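Local coordinates for protein leucine aminopeptidase 2, chloroplastic (Streptomyces sp. BC16019, PDB 5LHJ) that acts in bottromycin maturation as a manganese-binding M17-family metalloaminopeptidase that presumably removes unsubstituted N-terminal amino acids from peptides, at residues F93-A98 with A130-A135; Y140-Y145 with R181-P187; A176-A180 with A293-A297; V400-R406 with T488-T492; I463-N469 with G480-A485. The contacts are given in a common frame with arbitrary orientation. Residues are numbered along the deposited sequence.

Contact 1: residues F93-A98 with A130-A135; sequences FRAAAA and AVAEGA
Two alpha-helical segments running in the same general sense cross at -41°, and a glycine lets their axes close to 7.0 Å. Gly134 is the hollow: its CA sits 4.3 Å from the CA of Arg94 and 3.4 Å from Arg94 O in a CA-H...O contact, and any CB there would clash with that oxygen and with Ala97 CB. A second such contact runs from Arg94 CA to Ala130 O (3.5 Å). Ala97 is the bump, its CB 3.3 Å from Val131 O and 3.9 Å from Gly134 C. At one end Phe93 CB meets Ala130 CB at 4.0 Å, while the ring (chi1 m) turns off and touches Val131 CG2 through CD2, also at 4.0 Å. Arg94 (chi1 t) stretches across to form a salt bridge, NE to Glu133 OE1 2.9 Å. Such small-residue, CA-H...O-lined packing marks close helix crossings. Here, within the N-terminal domain, Val131 and Ala135 rest on strands 109-112 and 156-159, and Ala132 meets helix 164-185.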
# COMPACT_ATOMS: atom_id res chain seq x y z
N PHE A 93 -19.00 -22.52 34.42
CA PHE A 93 -18.89 -22.01 35.80
C PHE A 93 -17.90 -20.86 35.93
O PHE A 93 -18.14 -19.90 36.66
CB PHE A 93 -18.56 -23.15 36.77
CG PHE A 93 -19.74 -24.02 37.04
CD1 PHE A 93 -20.01 -25.12 36.24
CD2 PHE A 93 -20.61 -23.72 38.08
CE1 PHE A 93 -21.13 -25.90 36.46
CE2 PHE A 93 -21.74 -24.51 38.31
CZ PHE A 93 -21.99 -25.60 37.50
N ARG A 94 -16.79 -20.96 35.20
CA ARG A 94 -15.78 -19.91 35.21
C ARG A 94 -16.38 -18.62 34.67
O ARG A 94 -16.27 -17.55 35.29
CB ARG A 94 -14.55 -20.38 34.40
CG ARG A 94 -13.27 -19.69 34.75
CD ARG A 94 -12.09 -20.22 33.95
NE ARG A 94 -11.63 -21.55 34.38
CZ ARG A 94 -11.80 -22.70 33.72
NH1 ARG A 94 -12.44 -22.78 32.54
NH2 ARG A 94 -11.30 -23.80 34.25
N ALA A 95 -17.05 -18.72 33.52
CA ALA A 95 -17.72 -17.57 32.90
C ALA A 95 -18.86 -16.99 33.75
O ALA A 95 -19.02 -15.77 33.81
CB ALA A 95 -18.24 -17.94 31.51
N ALA A 96 -19.66 -17.85 34.38
CA ALA A 96 -20.75 -17.38 35.26
C ALA A 96 -20.22 -16.63 36.48
O ALA A 96 -20.82 -15.64 36.90
CB ALA A 96 -21.63 -18.54 35.71
N ALA A 97 -19.09 -17.08 37.04
CA ALA A 97 -18.49 -16.39 38.17
C ALA A 97 -17.98 -15.01 37.76
O ALA A 97 -18.14 -14.04 38.49
CB ALA A 97 -17.35 -17.22 38.76
N ALA A 98 -17.37 -14.92 36.58
CA ALA A 98 -16.88 -13.63 36.09
C ALA A 98 -18.05 -12.66 35.84
O ALA A 98 -17.96 -11.48 36.18
CB ALA A 98 -16.04 -13.80 34.84
N ALA A 130 -13.33 -23.77 39.36
CA ALA A 130 -13.70 -22.88 38.25
C ALA A 130 -14.36 -21.58 38.72
O ALA A 130 -14.06 -20.51 38.20
CB ALA A 130 -14.60 -23.61 37.26
N VAL A 131 -15.26 -21.67 39.70
CA VAL A 131 -15.91 -20.49 40.25
C VAL A 131 -14.88 -19.57 40.92
O VAL A 131 -14.92 -18.35 40.72
CB VAL A 131 -17.05 -20.87 41.22
CG1 VAL A 131 -17.58 -19.65 41.97
CG2 VAL A 131 -18.19 -21.54 40.45
N ALA A 132 -13.97 -20.14 41.70
CA ALA A 132 -12.92 -19.35 42.34
C ALA A 132 -12.05 -18.64 41.30
O ALA A 132 -11.75 -17.44 41.44
CB ALA A 132 -12.05 -20.22 43.24
N GLU A 133 -11.67 -19.37 40.25
CA GLU A 133 -10.88 -18.78 39.16
C GLU A 133 -11.62 -17.65 38.47
O GLU A 133 -11.06 -16.57 38.26
CB GLU A 133 -10.52 -19.83 38.10
CG GLU A 133 -9.42 -20.77 38.51
CD GLU A 133 -9.02 -21.76 37.42
OE1 GLU A 133 -9.37 -21.54 36.22
OE2 GLU A 133 -8.31 -22.73 37.77
N GLY A 134 -12.87 -17.90 38.11
CA GLY A 134 -13.66 -16.91 37.35
C GLY A 134 -13.89 -15.63 38.14
O GLY A 134 -13.92 -14.54 37.55
N ALA A 135 -14.04 -15.76 39.46
CA ALA A 135 -14.24 -14.61 40.33
C ALA A 135 -13.02 -13.69 40.33
O ALA A 135 -13.16 -12.48 40.14
CB ALA A 135 -14.54 -15.07 41.75
O HOH W 1 -10.24 -24.70 36.75

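Contact 2: residues Y140-Y145 with R181-P187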
# COMPACT_ATOMS: atom_id res chain seq x y z
N TYR A 140 -10.44 -8.64 37.87
CA TYR A 140 -9.20 -8.02 37.46
C TYR A 140 -9.38 -6.62 36.86
O TYR A 140 -10.24 -6.42 36.02
CB TYR A 140 -8.47 -8.92 36.46
CG TYR A 140 -7.17 -8.33 35.99
CD1 TYR A 140 -6.03 -8.43 36.78
CD2 TYR A 140 -7.08 -7.63 34.78
CE1 TYR A 140 -4.84 -7.87 36.38
CE2 TYR A 140 -5.89 -7.07 34.37
CZ TYR A 140 -4.76 -7.19 35.18
OH TYR A 140 -3.57 -6.64 34.80
N ARG A 141 -8.57 -5.67 37.33
CA ARG A 141 -8.49 -4.34 36.73
C ARG A 141 -7.04 -3.90 36.74
O ARG A 141 -6.27 -4.32 37.62
CB ARG A 141 -9.37 -3.32 37.49
CG ARG A 141 -9.18 -3.34 39.00
CD ARG A 141 -9.88 -2.21 39.77
NE ARG A 141 -11.23 -1.87 39.30
CZ ARG A 141 -12.12 -1.14 39.99
NH1 ARG A 141 -11.84 -0.65 41.21
NH2 ARG A 141 -13.32 -0.88 39.46
N TYR A 142 -6.67 -3.09 35.76
CA TYR A 142 -5.33 -2.55 35.69
C TYR A 142 -5.44 -1.03 35.64
O TYR A 142 -5.50 -0.44 34.57
CB TYR A 142 -4.56 -3.11 34.49
CG TYR A 142 -3.09 -2.73 34.54
CD1 TYR A 142 -2.21 -3.38 35.39
CD2 TYR A 142 -2.59 -1.70 33.74
CE1 TYR A 142 -0.87 -3.02 35.45
CE2 TYR A 142 -1.25 -1.34 33.78
CZ TYR A 142 -0.40 -2.00 34.64
OH TYR A 142 0.92 -1.64 34.70
N ASP A 143 -5.46 -0.43 36.82
CA ASP A 143 -5.67 1.01 36.99
C ASP A 143 -4.45 1.76 37.53
O ASP A 143 -4.57 2.94 37.87
CB ASP A 143 -6.86 1.23 37.94
CG ASP A 143 -8.19 0.87 37.31
OD1 ASP A 143 -8.32 0.91 36.06
OD2 ASP A 143 -9.12 0.55 38.09
N GLU A 144 -3.29 1.10 37.54
CA GLU A 144 -2.04 1.65 38.08
C GLU A 144 -1.65 3.02 37.47
O GLU A 144 -1.04 3.86 38.16
CB GLU A 144 -0.89 0.65 37.84
CG GLU A 144 0.45 0.97 38.48
CD GLU A 144 0.42 1.06 40.00
OE1 GLU A 144 -0.43 0.40 40.65
OE2 GLU A 144 1.27 1.79 40.57
N TYR A 145 -1.99 3.24 36.20
CA TYR A 145 -1.57 4.45 35.49
C TYR A 145 -2.70 5.44 35.21
O TYR A 145 -2.52 6.36 34.41
CB TYR A 145 -0.81 4.09 34.20
CG TYR A 145 0.53 3.51 34.52
CD1 TYR A 145 1.64 4.34 34.71
CD2 TYR A 145 0.70 2.14 34.71
CE1 TYR A 145 2.88 3.82 35.04
CE2 TYR A 145 1.93 1.61 35.05
CZ TYR A 145 3.01 2.45 35.21
OH TYR A 145 4.23 1.92 35.55
N ARG A 181 -0.95 -10.92 33.60
CA ARG A 181 -1.70 -9.79 33.02
C ARG A 181 -1.07 -8.45 33.37
O ARG A 181 -0.90 -7.57 32.52
CB ARG A 181 -3.17 -9.79 33.47
CG ARG A 181 -3.99 -10.95 32.97
CD ARG A 181 -5.42 -10.90 33.49
NE ARG A 181 -6.26 -11.97 32.97
CZ ARG A 181 -7.54 -12.14 33.28
NH1 ARG A 181 -8.15 -11.34 34.16
NH2 ARG A 181 -8.24 -13.13 32.72
N ASP A 182 -0.71 -8.28 34.64
CA ASP A 182 -0.05 -7.05 35.09
C ASP A 182 1.27 -6.80 34.36
O ASP A 182 1.56 -5.67 33.95
CB ASP A 182 0.22 -7.10 36.60
CG ASP A 182 -1.02 -6.92 37.46
OD1 ASP A 182 -2.11 -6.52 36.96
OD2 ASP A 182 -0.87 -7.15 38.69
N LEU A 183 2.08 -7.84 34.19
CA LEU A 183 3.37 -7.71 33.53
C LEU A 183 3.20 -7.30 32.06
O LEU A 183 3.90 -6.42 31.57
CB LEU A 183 4.18 -9.01 33.64
CG LEU A 183 4.66 -9.39 35.04
CD1 LEU A 183 5.13 -10.83 35.04
CD2 LEU A 183 5.76 -8.44 35.53
N VAL A 184 2.23 -7.92 31.39
CA VAL A 184 1.96 -7.60 29.98
C VAL A 184 1.41 -6.19 29.83
O VAL A 184 1.86 -5.44 28.95
CB VAL A 184 1.02 -8.65 29.33
CG1 VAL A 184 0.55 -8.21 27.94
CG2 VAL A 184 1.71 -10.00 29.28
N ASN A 185 0.47 -5.82 30.70
CA ASN A 185 -0.12 -4.48 30.68
C ASN A 185 0.84 -3.35 31.02
O ASN A 185 0.64 -2.21 30.58
CB ASN A 185 -1.34 -4.41 31.60
CG ASN A 185 -2.57 -5.06 31.00
OD1 ASN A 185 -2.77 -5.04 29.78
ND2 ASN A 185 -3.40 -5.66 31.85
N CYS A 186 1.89 -3.66 31.78
CA CYS A 186 2.84 -2.64 32.22
C CYS A 186 3.47 -1.94 31.02
O CYS A 186 3.96 -2.61 30.12
CB CYS A 186 3.94 -3.26 33.09
SG CYS A 186 4.87 -2.02 34.00
N PRO A 187 3.45 -0.59 30.99
CA PRO A 187 4.17 0.12 29.92
C PRO A 187 5.62 -0.32 29.78
O PRO A 187 6.29 -0.54 30.80
CB PRO A 187 4.12 1.57 30.38
CG PRO A 187 2.91 1.67 31.24
CD PRO A 187 2.77 0.33 31.91
O HOH W 2 -3.76 -5.05 38.60
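Arg181 opens the helical side by laying its extended side chain over Tyr140: CD stands 3.8 Å from the ring centroid, 8° off the normal, a CH-pi contact, and NH1 comes 3.4 Å from Tyr140 CB. Its guanidinium is held by the carbonyl oxygens of Leu137, Glu476 and Thr482. One residue on, Asp182 OD1 accepts a short hydrogen bond from Tyr140 OH (2.6 Å) and another from a water 2.8 Å away; that water also donates to Arg141 O, 2.8 Å from it. Asn185, a turn further along, serves three partners. Its ND2 donates to Tyr140 OH at 3.1 Å, its CB makes a CH-pi contact 3.6 Å over the centroid of the Tyr142 ring, and its OD1 takes the amide of Gly481. The irregular chain that follows helix 124-139 in the N-terminal domain is thus fastened by tyrosines to the C-terminal end of helix 164-185, which leads into the catalytic domain. Cys186 leaves helical angles, and its CA packs 3.3 Å from Tyr142 OH. Pro187 then offers CG to the face of Tyr145, 4.0 Å from the centroid, while Tyr145 OH bonds to Thr190 and Tyr145 O to Thr336 of a second subunit.

Contact 3: residues A176-A180 with A293-A297; sequences ATCLA and AALTA
The segments belong to the longer helices 164-185 and 286-301, and they run nearly antiparallel: the N-to-C directions differ by 150°, the signed crossing angle is 150°, and the axes come within 8.8 Å. Ala176 and Ala293 are the nearest CA pair, 5.0 Å apart. Within each segment an i to i+4 bond holds, Ala180 N to Ala176 O and Ala297 N to Ala293 O, both 3.2 Å. The methyl of Ala293 is the main point of contact. Its CB presses against Ala176 O at 3.2 Å and lies 4.0 Å from Ala180 CB and 4.3 Å from Ala176 CB. This is an alanine-lined helix pair, with small methyls on both sides of the interface; it brings helix 164-185, the long helix linking the two domains of the M17 fold, against helix 286-301 of the catalytic domain. Toward the C-terminal end of 293-297, Ala176 CB meets Ala297 CB at 4.1 Å. Leu179, with chi1 t and chi2 p, brings CD2 to 4.1 Å from Ala293 CA and 3.7 Å from Thr296 OG1. Thr296 takes the p rotamer, so its hydroxyl turns back along its own helix and donates to Ala293 O at 2.7 Å. No hydrogen bond crosses the interface. Val486 of helix 486-498 closes one flank, touching Ala176 and Ala180, and Ile490 of that same helix packs on Ala297.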
# COMPACT_ATOMS: atom_id res chain seq x y z
N ALA A 176 -1.97 -16.12 39.78
CA ALA A 176 -0.80 -16.25 38.89
C ALA A 176 -1.13 -15.67 37.50
O ALA A 176 -0.34 -14.95 36.91
CB ALA A 176 -0.36 -17.69 38.78
N THR A 177 -2.32 -15.99 36.99
CA THR A 177 -2.75 -15.44 35.71
C THR A 177 -2.76 -13.90 35.75
O THR A 177 -2.28 -13.24 34.83
CB THR A 177 -4.14 -15.98 35.31
OG1 THR A 177 -4.11 -17.40 35.24
CG2 THR A 177 -4.59 -15.45 33.95
N CYS A 178 -3.28 -13.33 36.84
CA CYS A 178 -3.35 -11.87 36.96
C CYS A 178 -1.97 -11.20 37.11
O CYS A 178 -1.78 -10.06 36.68
CB CYS A 178 -4.30 -11.49 38.11
SG CYS A 178 -6.05 -11.87 37.76
N LEU A 179 -1.00 -11.92 37.69
CA LEU A 179 0.39 -11.46 37.71
C LEU A 179 0.90 -11.31 36.27
O LEU A 179 1.49 -10.29 35.90
CB LEU A 179 1.28 -12.43 38.49
CG LEU A 179 2.80 -12.25 38.38
CD1 LEU A 179 3.20 -10.86 38.84
CD2 LEU A 179 3.50 -13.33 39.19
N ALA A 180 0.67 -12.34 35.46
CA ALA A 180 1.07 -12.26 34.05
C ALA A 180 0.35 -11.11 33.33
O ALA A 180 0.98 -10.39 32.55
CB ALA A 180 0.82 -13.58 33.33
N ALA A 293 4.92 -16.45 35.98
CA ALA A 293 3.71 -16.60 36.78
C ALA A 293 3.47 -18.07 37.16
O ALA A 293 3.16 -18.35 38.33
CB ALA A 293 2.50 -16.02 36.05
N ALA A 294 3.63 -18.99 36.21
CA ALA A 294 3.49 -20.42 36.51
C ALA A 294 4.48 -20.84 37.60
O ALA A 294 4.08 -21.53 38.56
CB ALA A 294 3.68 -21.26 35.26
N LEU A 295 5.73 -20.42 37.48
CA LEU A 295 6.74 -20.74 38.52
C LEU A 295 6.34 -20.23 39.90
O LEU A 295 6.53 -20.94 40.90
CB LEU A 295 8.13 -20.23 38.13
CG LEU A 295 8.86 -21.20 37.19
CD1 LEU A 295 9.83 -20.48 36.30
CD2 LEU A 295 9.57 -22.30 37.98
N THR A 296 5.77 -19.02 39.97
CA THR A 296 5.34 -18.44 41.26
C THR A 296 4.20 -19.22 41.92
O THR A 296 4.04 -19.16 43.14
CB THR A 296 4.91 -16.94 41.18
OG1 THR A 296 3.69 -16.79 40.42
CG2 THR A 296 6.03 -16.06 40.64
N ALA A 297 3.39 -19.92 41.13
CA ALA A 297 2.30 -20.73 41.67
C ALA A 297 2.73 -22.09 42.24
O ALA A 297 1.97 -22.70 42.99
CB ALA A 297 1.26 -20.96 40.58

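Contact 4: residues V400-R406 with T488-T492; sequences VLAASER and TLIET
Ala403 drives its methyl onto the second helix, CB lying 3.3 Å from Thr492 OG1, 3.6 Å from Glu491 CB and 3.8 Å from Thr488 O. Both segments are alpha-helical; their axes approach to 7.9 Å with 121° between N-to-C directions (signed crossing angle 121°), and the nearest CA pairs are Ser404 with Thr488 (4.7 Å) and Ala403 with Glu491 (5.0 Å). Thr492, rotamer m, donates OG1 back to Thr488 O at 2.8 Å. Val400 (t) adds CG2 to Thr492 CG2 at 4.1 Å. Ser404 CA is 3.5 Å from Thr488 OG1, a hydroxyl bonded to Glu409. At the solvent-facing end Arg406 (m, t, m) makes a salt bridge, NE to Glu491 OE1 2.9 Å and nearly linear; its NH2 adds a weak bond to Glu491 O at 3.2 Å. A water 2.9 Å from Glu491 OE2 donates to it and, weakly, to Arg406 O, 3.1 Å away. The result is a steep helix crossing with a tight alanine-threonine centre and a salt bridge at its exposed edge, joining helix 394-407 to the C-terminal helix 486-498 of the catalytic domain.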
# COMPACT_ATOMS: atom_id res chain seq x y z
N VAL A 400 -0.42 -31.77 27.04
CA VAL A 400 -0.62 -30.31 26.94
C VAL A 400 -2.07 -29.98 26.54
O VAL A 400 -2.70 -29.09 27.12
CB VAL A 400 0.40 -29.64 26.00
CG1 VAL A 400 0.09 -28.15 25.81
CG2 VAL A 400 1.80 -29.80 26.55
N LEU A 401 -2.59 -30.69 25.54
CA LEU A 401 -3.94 -30.41 25.07
C LEU A 401 -5.00 -30.67 26.15
O LEU A 401 -5.90 -29.86 26.35
CB LEU A 401 -4.26 -31.18 23.78
CG LEU A 401 -3.48 -30.73 22.55
CD1 LEU A 401 -3.67 -31.72 21.41
CD2 LEU A 401 -3.86 -29.32 22.12
N ALA A 402 -4.88 -31.79 26.86
CA ALA A 402 -5.82 -32.09 27.96
C ALA A 402 -5.71 -31.04 29.08
O ALA A 402 -6.73 -30.61 29.64
CB ALA A 402 -5.57 -33.49 28.51
N ALA A 403 -4.48 -30.61 29.38
CA ALA A 403 -4.26 -29.54 30.36
C ALA A 403 -4.95 -28.25 29.95
O ALA A 403 -5.59 -27.60 30.78
CB ALA A 403 -2.77 -29.30 30.58
N SER A 404 -4.83 -27.87 28.67
CA SER A 404 -5.51 -26.67 28.18
C SER A 404 -7.03 -26.79 28.28
O SER A 404 -7.72 -25.81 28.60
CB SER A 404 -5.08 -26.33 26.74
OG SER A 404 -5.69 -27.19 25.80
N GLU A 405 -7.56 -27.99 28.04
CA GLU A 405 -9.02 -28.23 28.19
C GLU A 405 -9.49 -28.05 29.63
O GLU A 405 -10.49 -27.38 29.88
CB GLU A 405 -9.40 -29.61 27.66
CG GLU A 405 -9.26 -29.71 26.15
CD GLU A 405 -9.16 -31.14 25.64
OE1 GLU A 405 -9.32 -32.11 26.42
OE2 GLU A 405 -8.90 -31.30 24.42
N ARG A 406 -8.74 -28.59 30.58
CA ARG A 406 -9.02 -28.36 32.01
C ARG A 406 -8.98 -26.88 32.39
O ARG A 406 -9.82 -26.40 33.17
CB ARG A 406 -8.06 -29.16 32.90
CG ARG A 406 -8.27 -30.67 32.79
CD ARG A 406 -7.57 -31.45 33.89
NE ARG A 406 -6.12 -31.29 33.90
CZ ARG A 406 -5.25 -31.92 33.10
NH1 ARG A 406 -5.66 -32.76 32.16
NH2 ARG A 406 -3.95 -31.67 33.23
N THR A 488 -2.77 -23.26 31.56
CA THR A 488 -2.33 -24.45 30.80
C THR A 488 -0.99 -25.00 31.33
O THR A 488 -0.86 -26.20 31.53
CB THR A 488 -2.26 -24.18 29.28
OG1 THR A 488 -3.57 -23.87 28.80
CG2 THR A 488 -1.72 -25.38 28.53
N LEU A 489 -0.03 -24.12 31.56
CA LEU A 489 1.27 -24.54 32.09
C LEU A 489 1.12 -25.20 33.46
O LEU A 489 1.70 -26.26 33.70
CB LEU A 489 2.25 -23.38 32.20
CG LEU A 489 2.87 -22.83 30.91
CD1 LEU A 489 3.70 -21.62 31.28
CD2 LEU A 489 3.70 -23.86 30.15
N ILE A 490 0.34 -24.58 34.34
CA ILE A 490 0.12 -25.15 35.67
C ILE A 490 -0.52 -26.54 35.58
O ILE A 490 -0.06 -27.48 36.22
CB ILE A 490 -0.71 -24.22 36.58
CG1 ILE A 490 0.08 -22.95 36.90
CG2 ILE A 490 -1.10 -24.93 37.88
CD1 ILE A 490 -0.75 -21.86 37.56
N GLU A 491 -1.57 -26.68 34.77
CA GLU A 491 -2.20 -27.99 34.60
C GLU A 491 -1.27 -29.04 33.94
O GLU A 491 -1.32 -30.23 34.31
CB GLU A 491 -3.52 -27.87 33.84
CG GLU A 491 -4.64 -27.29 34.68
CD GLU A 491 -5.14 -28.24 35.78
OE1 GLU A 491 -4.90 -29.46 35.72
OE2 GLU A 491 -5.80 -27.75 36.72
N THR A 492 -0.43 -28.60 33.01
CA THR A 492 0.58 -29.48 32.41
C THR A 492 1.57 -29.98 33.46
O THR A 492 1.85 -31.19 33.55
CB THR A 492 1.32 -28.78 31.27
OG1 THR A 492 0.37 -28.40 30.27
CG2 THR A 492 2.37 -29.67 30.65
O HOH W 3 -8.00 -26.27 35.64

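Contact 5: residues I463-N469 with G480-A485; sequences IAAPAYN and GGTGFA
Phe484 (chi1 t) forms the apolar centre: Pro466 CB stands 3.6 Å over its ring centroid, 9° off the normal, and Ile463 CG2 approaches the ring edge, 3.8 Å from CD2. Ile463 CD1 continues to Ala485 CB at 4.3 Å. Next outward, a type I turn from Ala465 to Tyr468 aims two carbonyls at Thr482: Pro466 O receives OG1 at 2.7 Å and Ala467 O receives N at 3.2 Å. Thr482 OG1 also accepts from Phe484 N at 3.1 Å, an ST turn. A water 2.8 Å from both Ala467 O and Gly483 N links them. Beyond lies a two-stranded antiparallel ladder. Tyr468 and Gly481 form a non-hydrogen-bonded pair; Asn469 and Gly480 are hydrogen-bonded through N to O and O to N, both 2.8 Å. At Gly480 (phi/psi 96/-145°) a CB would jam against the preceding carbonyl oxygen; its CA makes a CH-pi contact over the Tyr468 ring, 3.8 Å from the centroid. This beta hairpin leads into helix 486-498; Ala467 and Ile463 have side chains about 8 Å from those of Asp284 and Lys261, respectively, which bind manganese in this protein, though the metal is absent from this chain.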
# COMPACT_ATOMS: atom_id res chain seq x y z
N ILE A 463 1.90 -18.22 21.26
CA ILE A 463 0.71 -17.61 21.87
C ILE A 463 0.53 -16.14 21.48
O ILE A 463 -0.12 -15.39 22.19
CB ILE A 463 0.73 -17.78 23.40
CG1 ILE A 463 1.92 -17.06 24.05
CG2 ILE A 463 0.75 -19.27 23.77
CD1 ILE A 463 1.79 -16.85 25.54
N ALA A 464 1.06 -15.75 20.31
CA ALA A 464 1.05 -14.35 19.87
C ALA A 464 -0.32 -13.67 19.94
O ALA A 464 -0.48 -12.61 20.56
CB ALA A 464 1.62 -14.25 18.45
N ALA A 465 -1.33 -14.30 19.36
CA ALA A 465 -2.65 -13.69 19.34
C ALA A 465 -3.40 -13.72 20.68
O ALA A 465 -3.91 -12.70 21.09
CB ALA A 465 -3.50 -14.31 18.24
N PRO A 466 -3.48 -14.88 21.37
CA PRO A 466 -4.34 -14.85 22.57
C PRO A 466 -3.72 -14.18 23.81
O PRO A 466 -4.45 -13.94 24.78
CB PRO A 466 -4.65 -16.33 22.83
CG PRO A 466 -3.59 -17.08 22.12
CD PRO A 466 -3.16 -16.25 20.97
N ALA A 467 -2.42 -13.87 23.78
CA ALA A 467 -1.75 -13.16 24.89
C ALA A 467 -2.23 -11.73 25.13
O ALA A 467 -2.02 -11.18 26.21
CB ALA A 467 -0.24 -13.16 24.66
N TYR A 468 -2.84 -11.12 24.12
CA TYR A 468 -3.32 -9.76 24.23
C TYR A 468 -4.65 -9.65 23.50
O TYR A 468 -4.73 -9.98 22.31
CB TYR A 468 -2.28 -8.81 23.65
CG TYR A 468 -2.57 -7.35 23.94
CD1 TYR A 468 -3.39 -6.61 23.10
CD2 TYR A 468 -2.01 -6.72 25.04
CE1 TYR A 468 -3.66 -5.28 23.36
CE2 TYR A 468 -2.28 -5.39 25.31
CZ TYR A 468 -3.10 -4.67 24.46
OH TYR A 468 -3.37 -3.34 24.70
N ASN A 469 -5.68 -9.22 24.22
CA ASN A 469 -7.02 -9.09 23.68
C ASN A 469 -7.23 -7.64 23.22
O ASN A 469 -7.43 -6.77 24.05
CB ASN A 469 -8.03 -9.50 24.74
CG ASN A 469 -9.48 -9.30 24.32
OD1 ASN A 469 -9.81 -9.19 23.14
ND2 ASN A 469 -10.36 -9.27 25.30
N GLY A 480 -6.84 -6.29 26.77
CA GLY A 480 -5.40 -6.10 27.03
C GLY A 480 -4.69 -7.40 27.39
O GLY A 480 -5.01 -8.47 26.86
N GLY A 481 -3.70 -7.33 28.27
CA GLY A 481 -2.96 -8.52 28.66
C GLY A 481 -3.88 -9.56 29.29
O GLY A 481 -4.67 -9.23 30.18
N THR A 482 -3.80 -10.80 28.83
CA THR A 482 -4.72 -11.85 29.25
C THR A 482 -4.13 -12.86 30.24
O THR A 482 -4.88 -13.52 30.96
CB THR A 482 -5.21 -12.66 28.04
OG1 THR A 482 -4.10 -13.29 27.42
CG2 THR A 482 -5.93 -11.78 27.05
N GLY A 483 -2.81 -12.98 30.29
CA GLY A 483 -2.16 -14.04 31.04
C GLY A 483 -2.36 -15.43 30.43
O GLY A 483 -2.24 -16.44 31.12
N PHE A 484 -2.66 -15.46 29.13
CA PHE A 484 -2.86 -16.71 28.41
C PHE A 484 -1.66 -17.64 28.58
O PHE A 484 -0.51 -17.19 28.55
CB PHE A 484 -3.08 -16.44 26.92
CG PHE A 484 -3.51 -17.66 26.14
CD1 PHE A 484 -4.84 -18.02 26.09
CD2 PHE A 484 -2.58 -18.41 25.44
CE1 PHE A 484 -5.24 -19.12 25.34
CE2 PHE A 484 -2.97 -19.53 24.71
CZ PHE A 484 -4.32 -19.87 24.67
N ALA A 485 -1.98 -18.92 28.80
CA ALA A 485 -1.06 -20.06 28.95
C ALA A 485 -0.58 -20.32 30.38
O ALA A 485 -0.04 -21.39 30.66
CB ALA A 485 0.12 -20.00 27.98
O HOH W 4 -0.78 -12.24 28.47

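Contact 1 belongs to the N-terminal domain; contacts 4 and 5 lie in the catalytic domain, contact 3 packs the linking helix 164-185 on it, and contact 2 ties the two domains together. Helix 164-185 serves both contacts 2 and 3, whose centres lie 14 Å apart and whose segments alternate along the chain. Contacts 2 and 5, 13 Å apart, meet where Arg181 and Asn185 bond to Thr482 and Gly481. Contact 5 is nested inside the loop closed by contact 4, its hairpin leading straight into helix 486-498, which in turn packs on 286-301 of contact 3. Across 17 Å between centres, a probable, weak hydrogen bond from Arg94 to the backbone oxygen of Arg406 is a further touch between the domains.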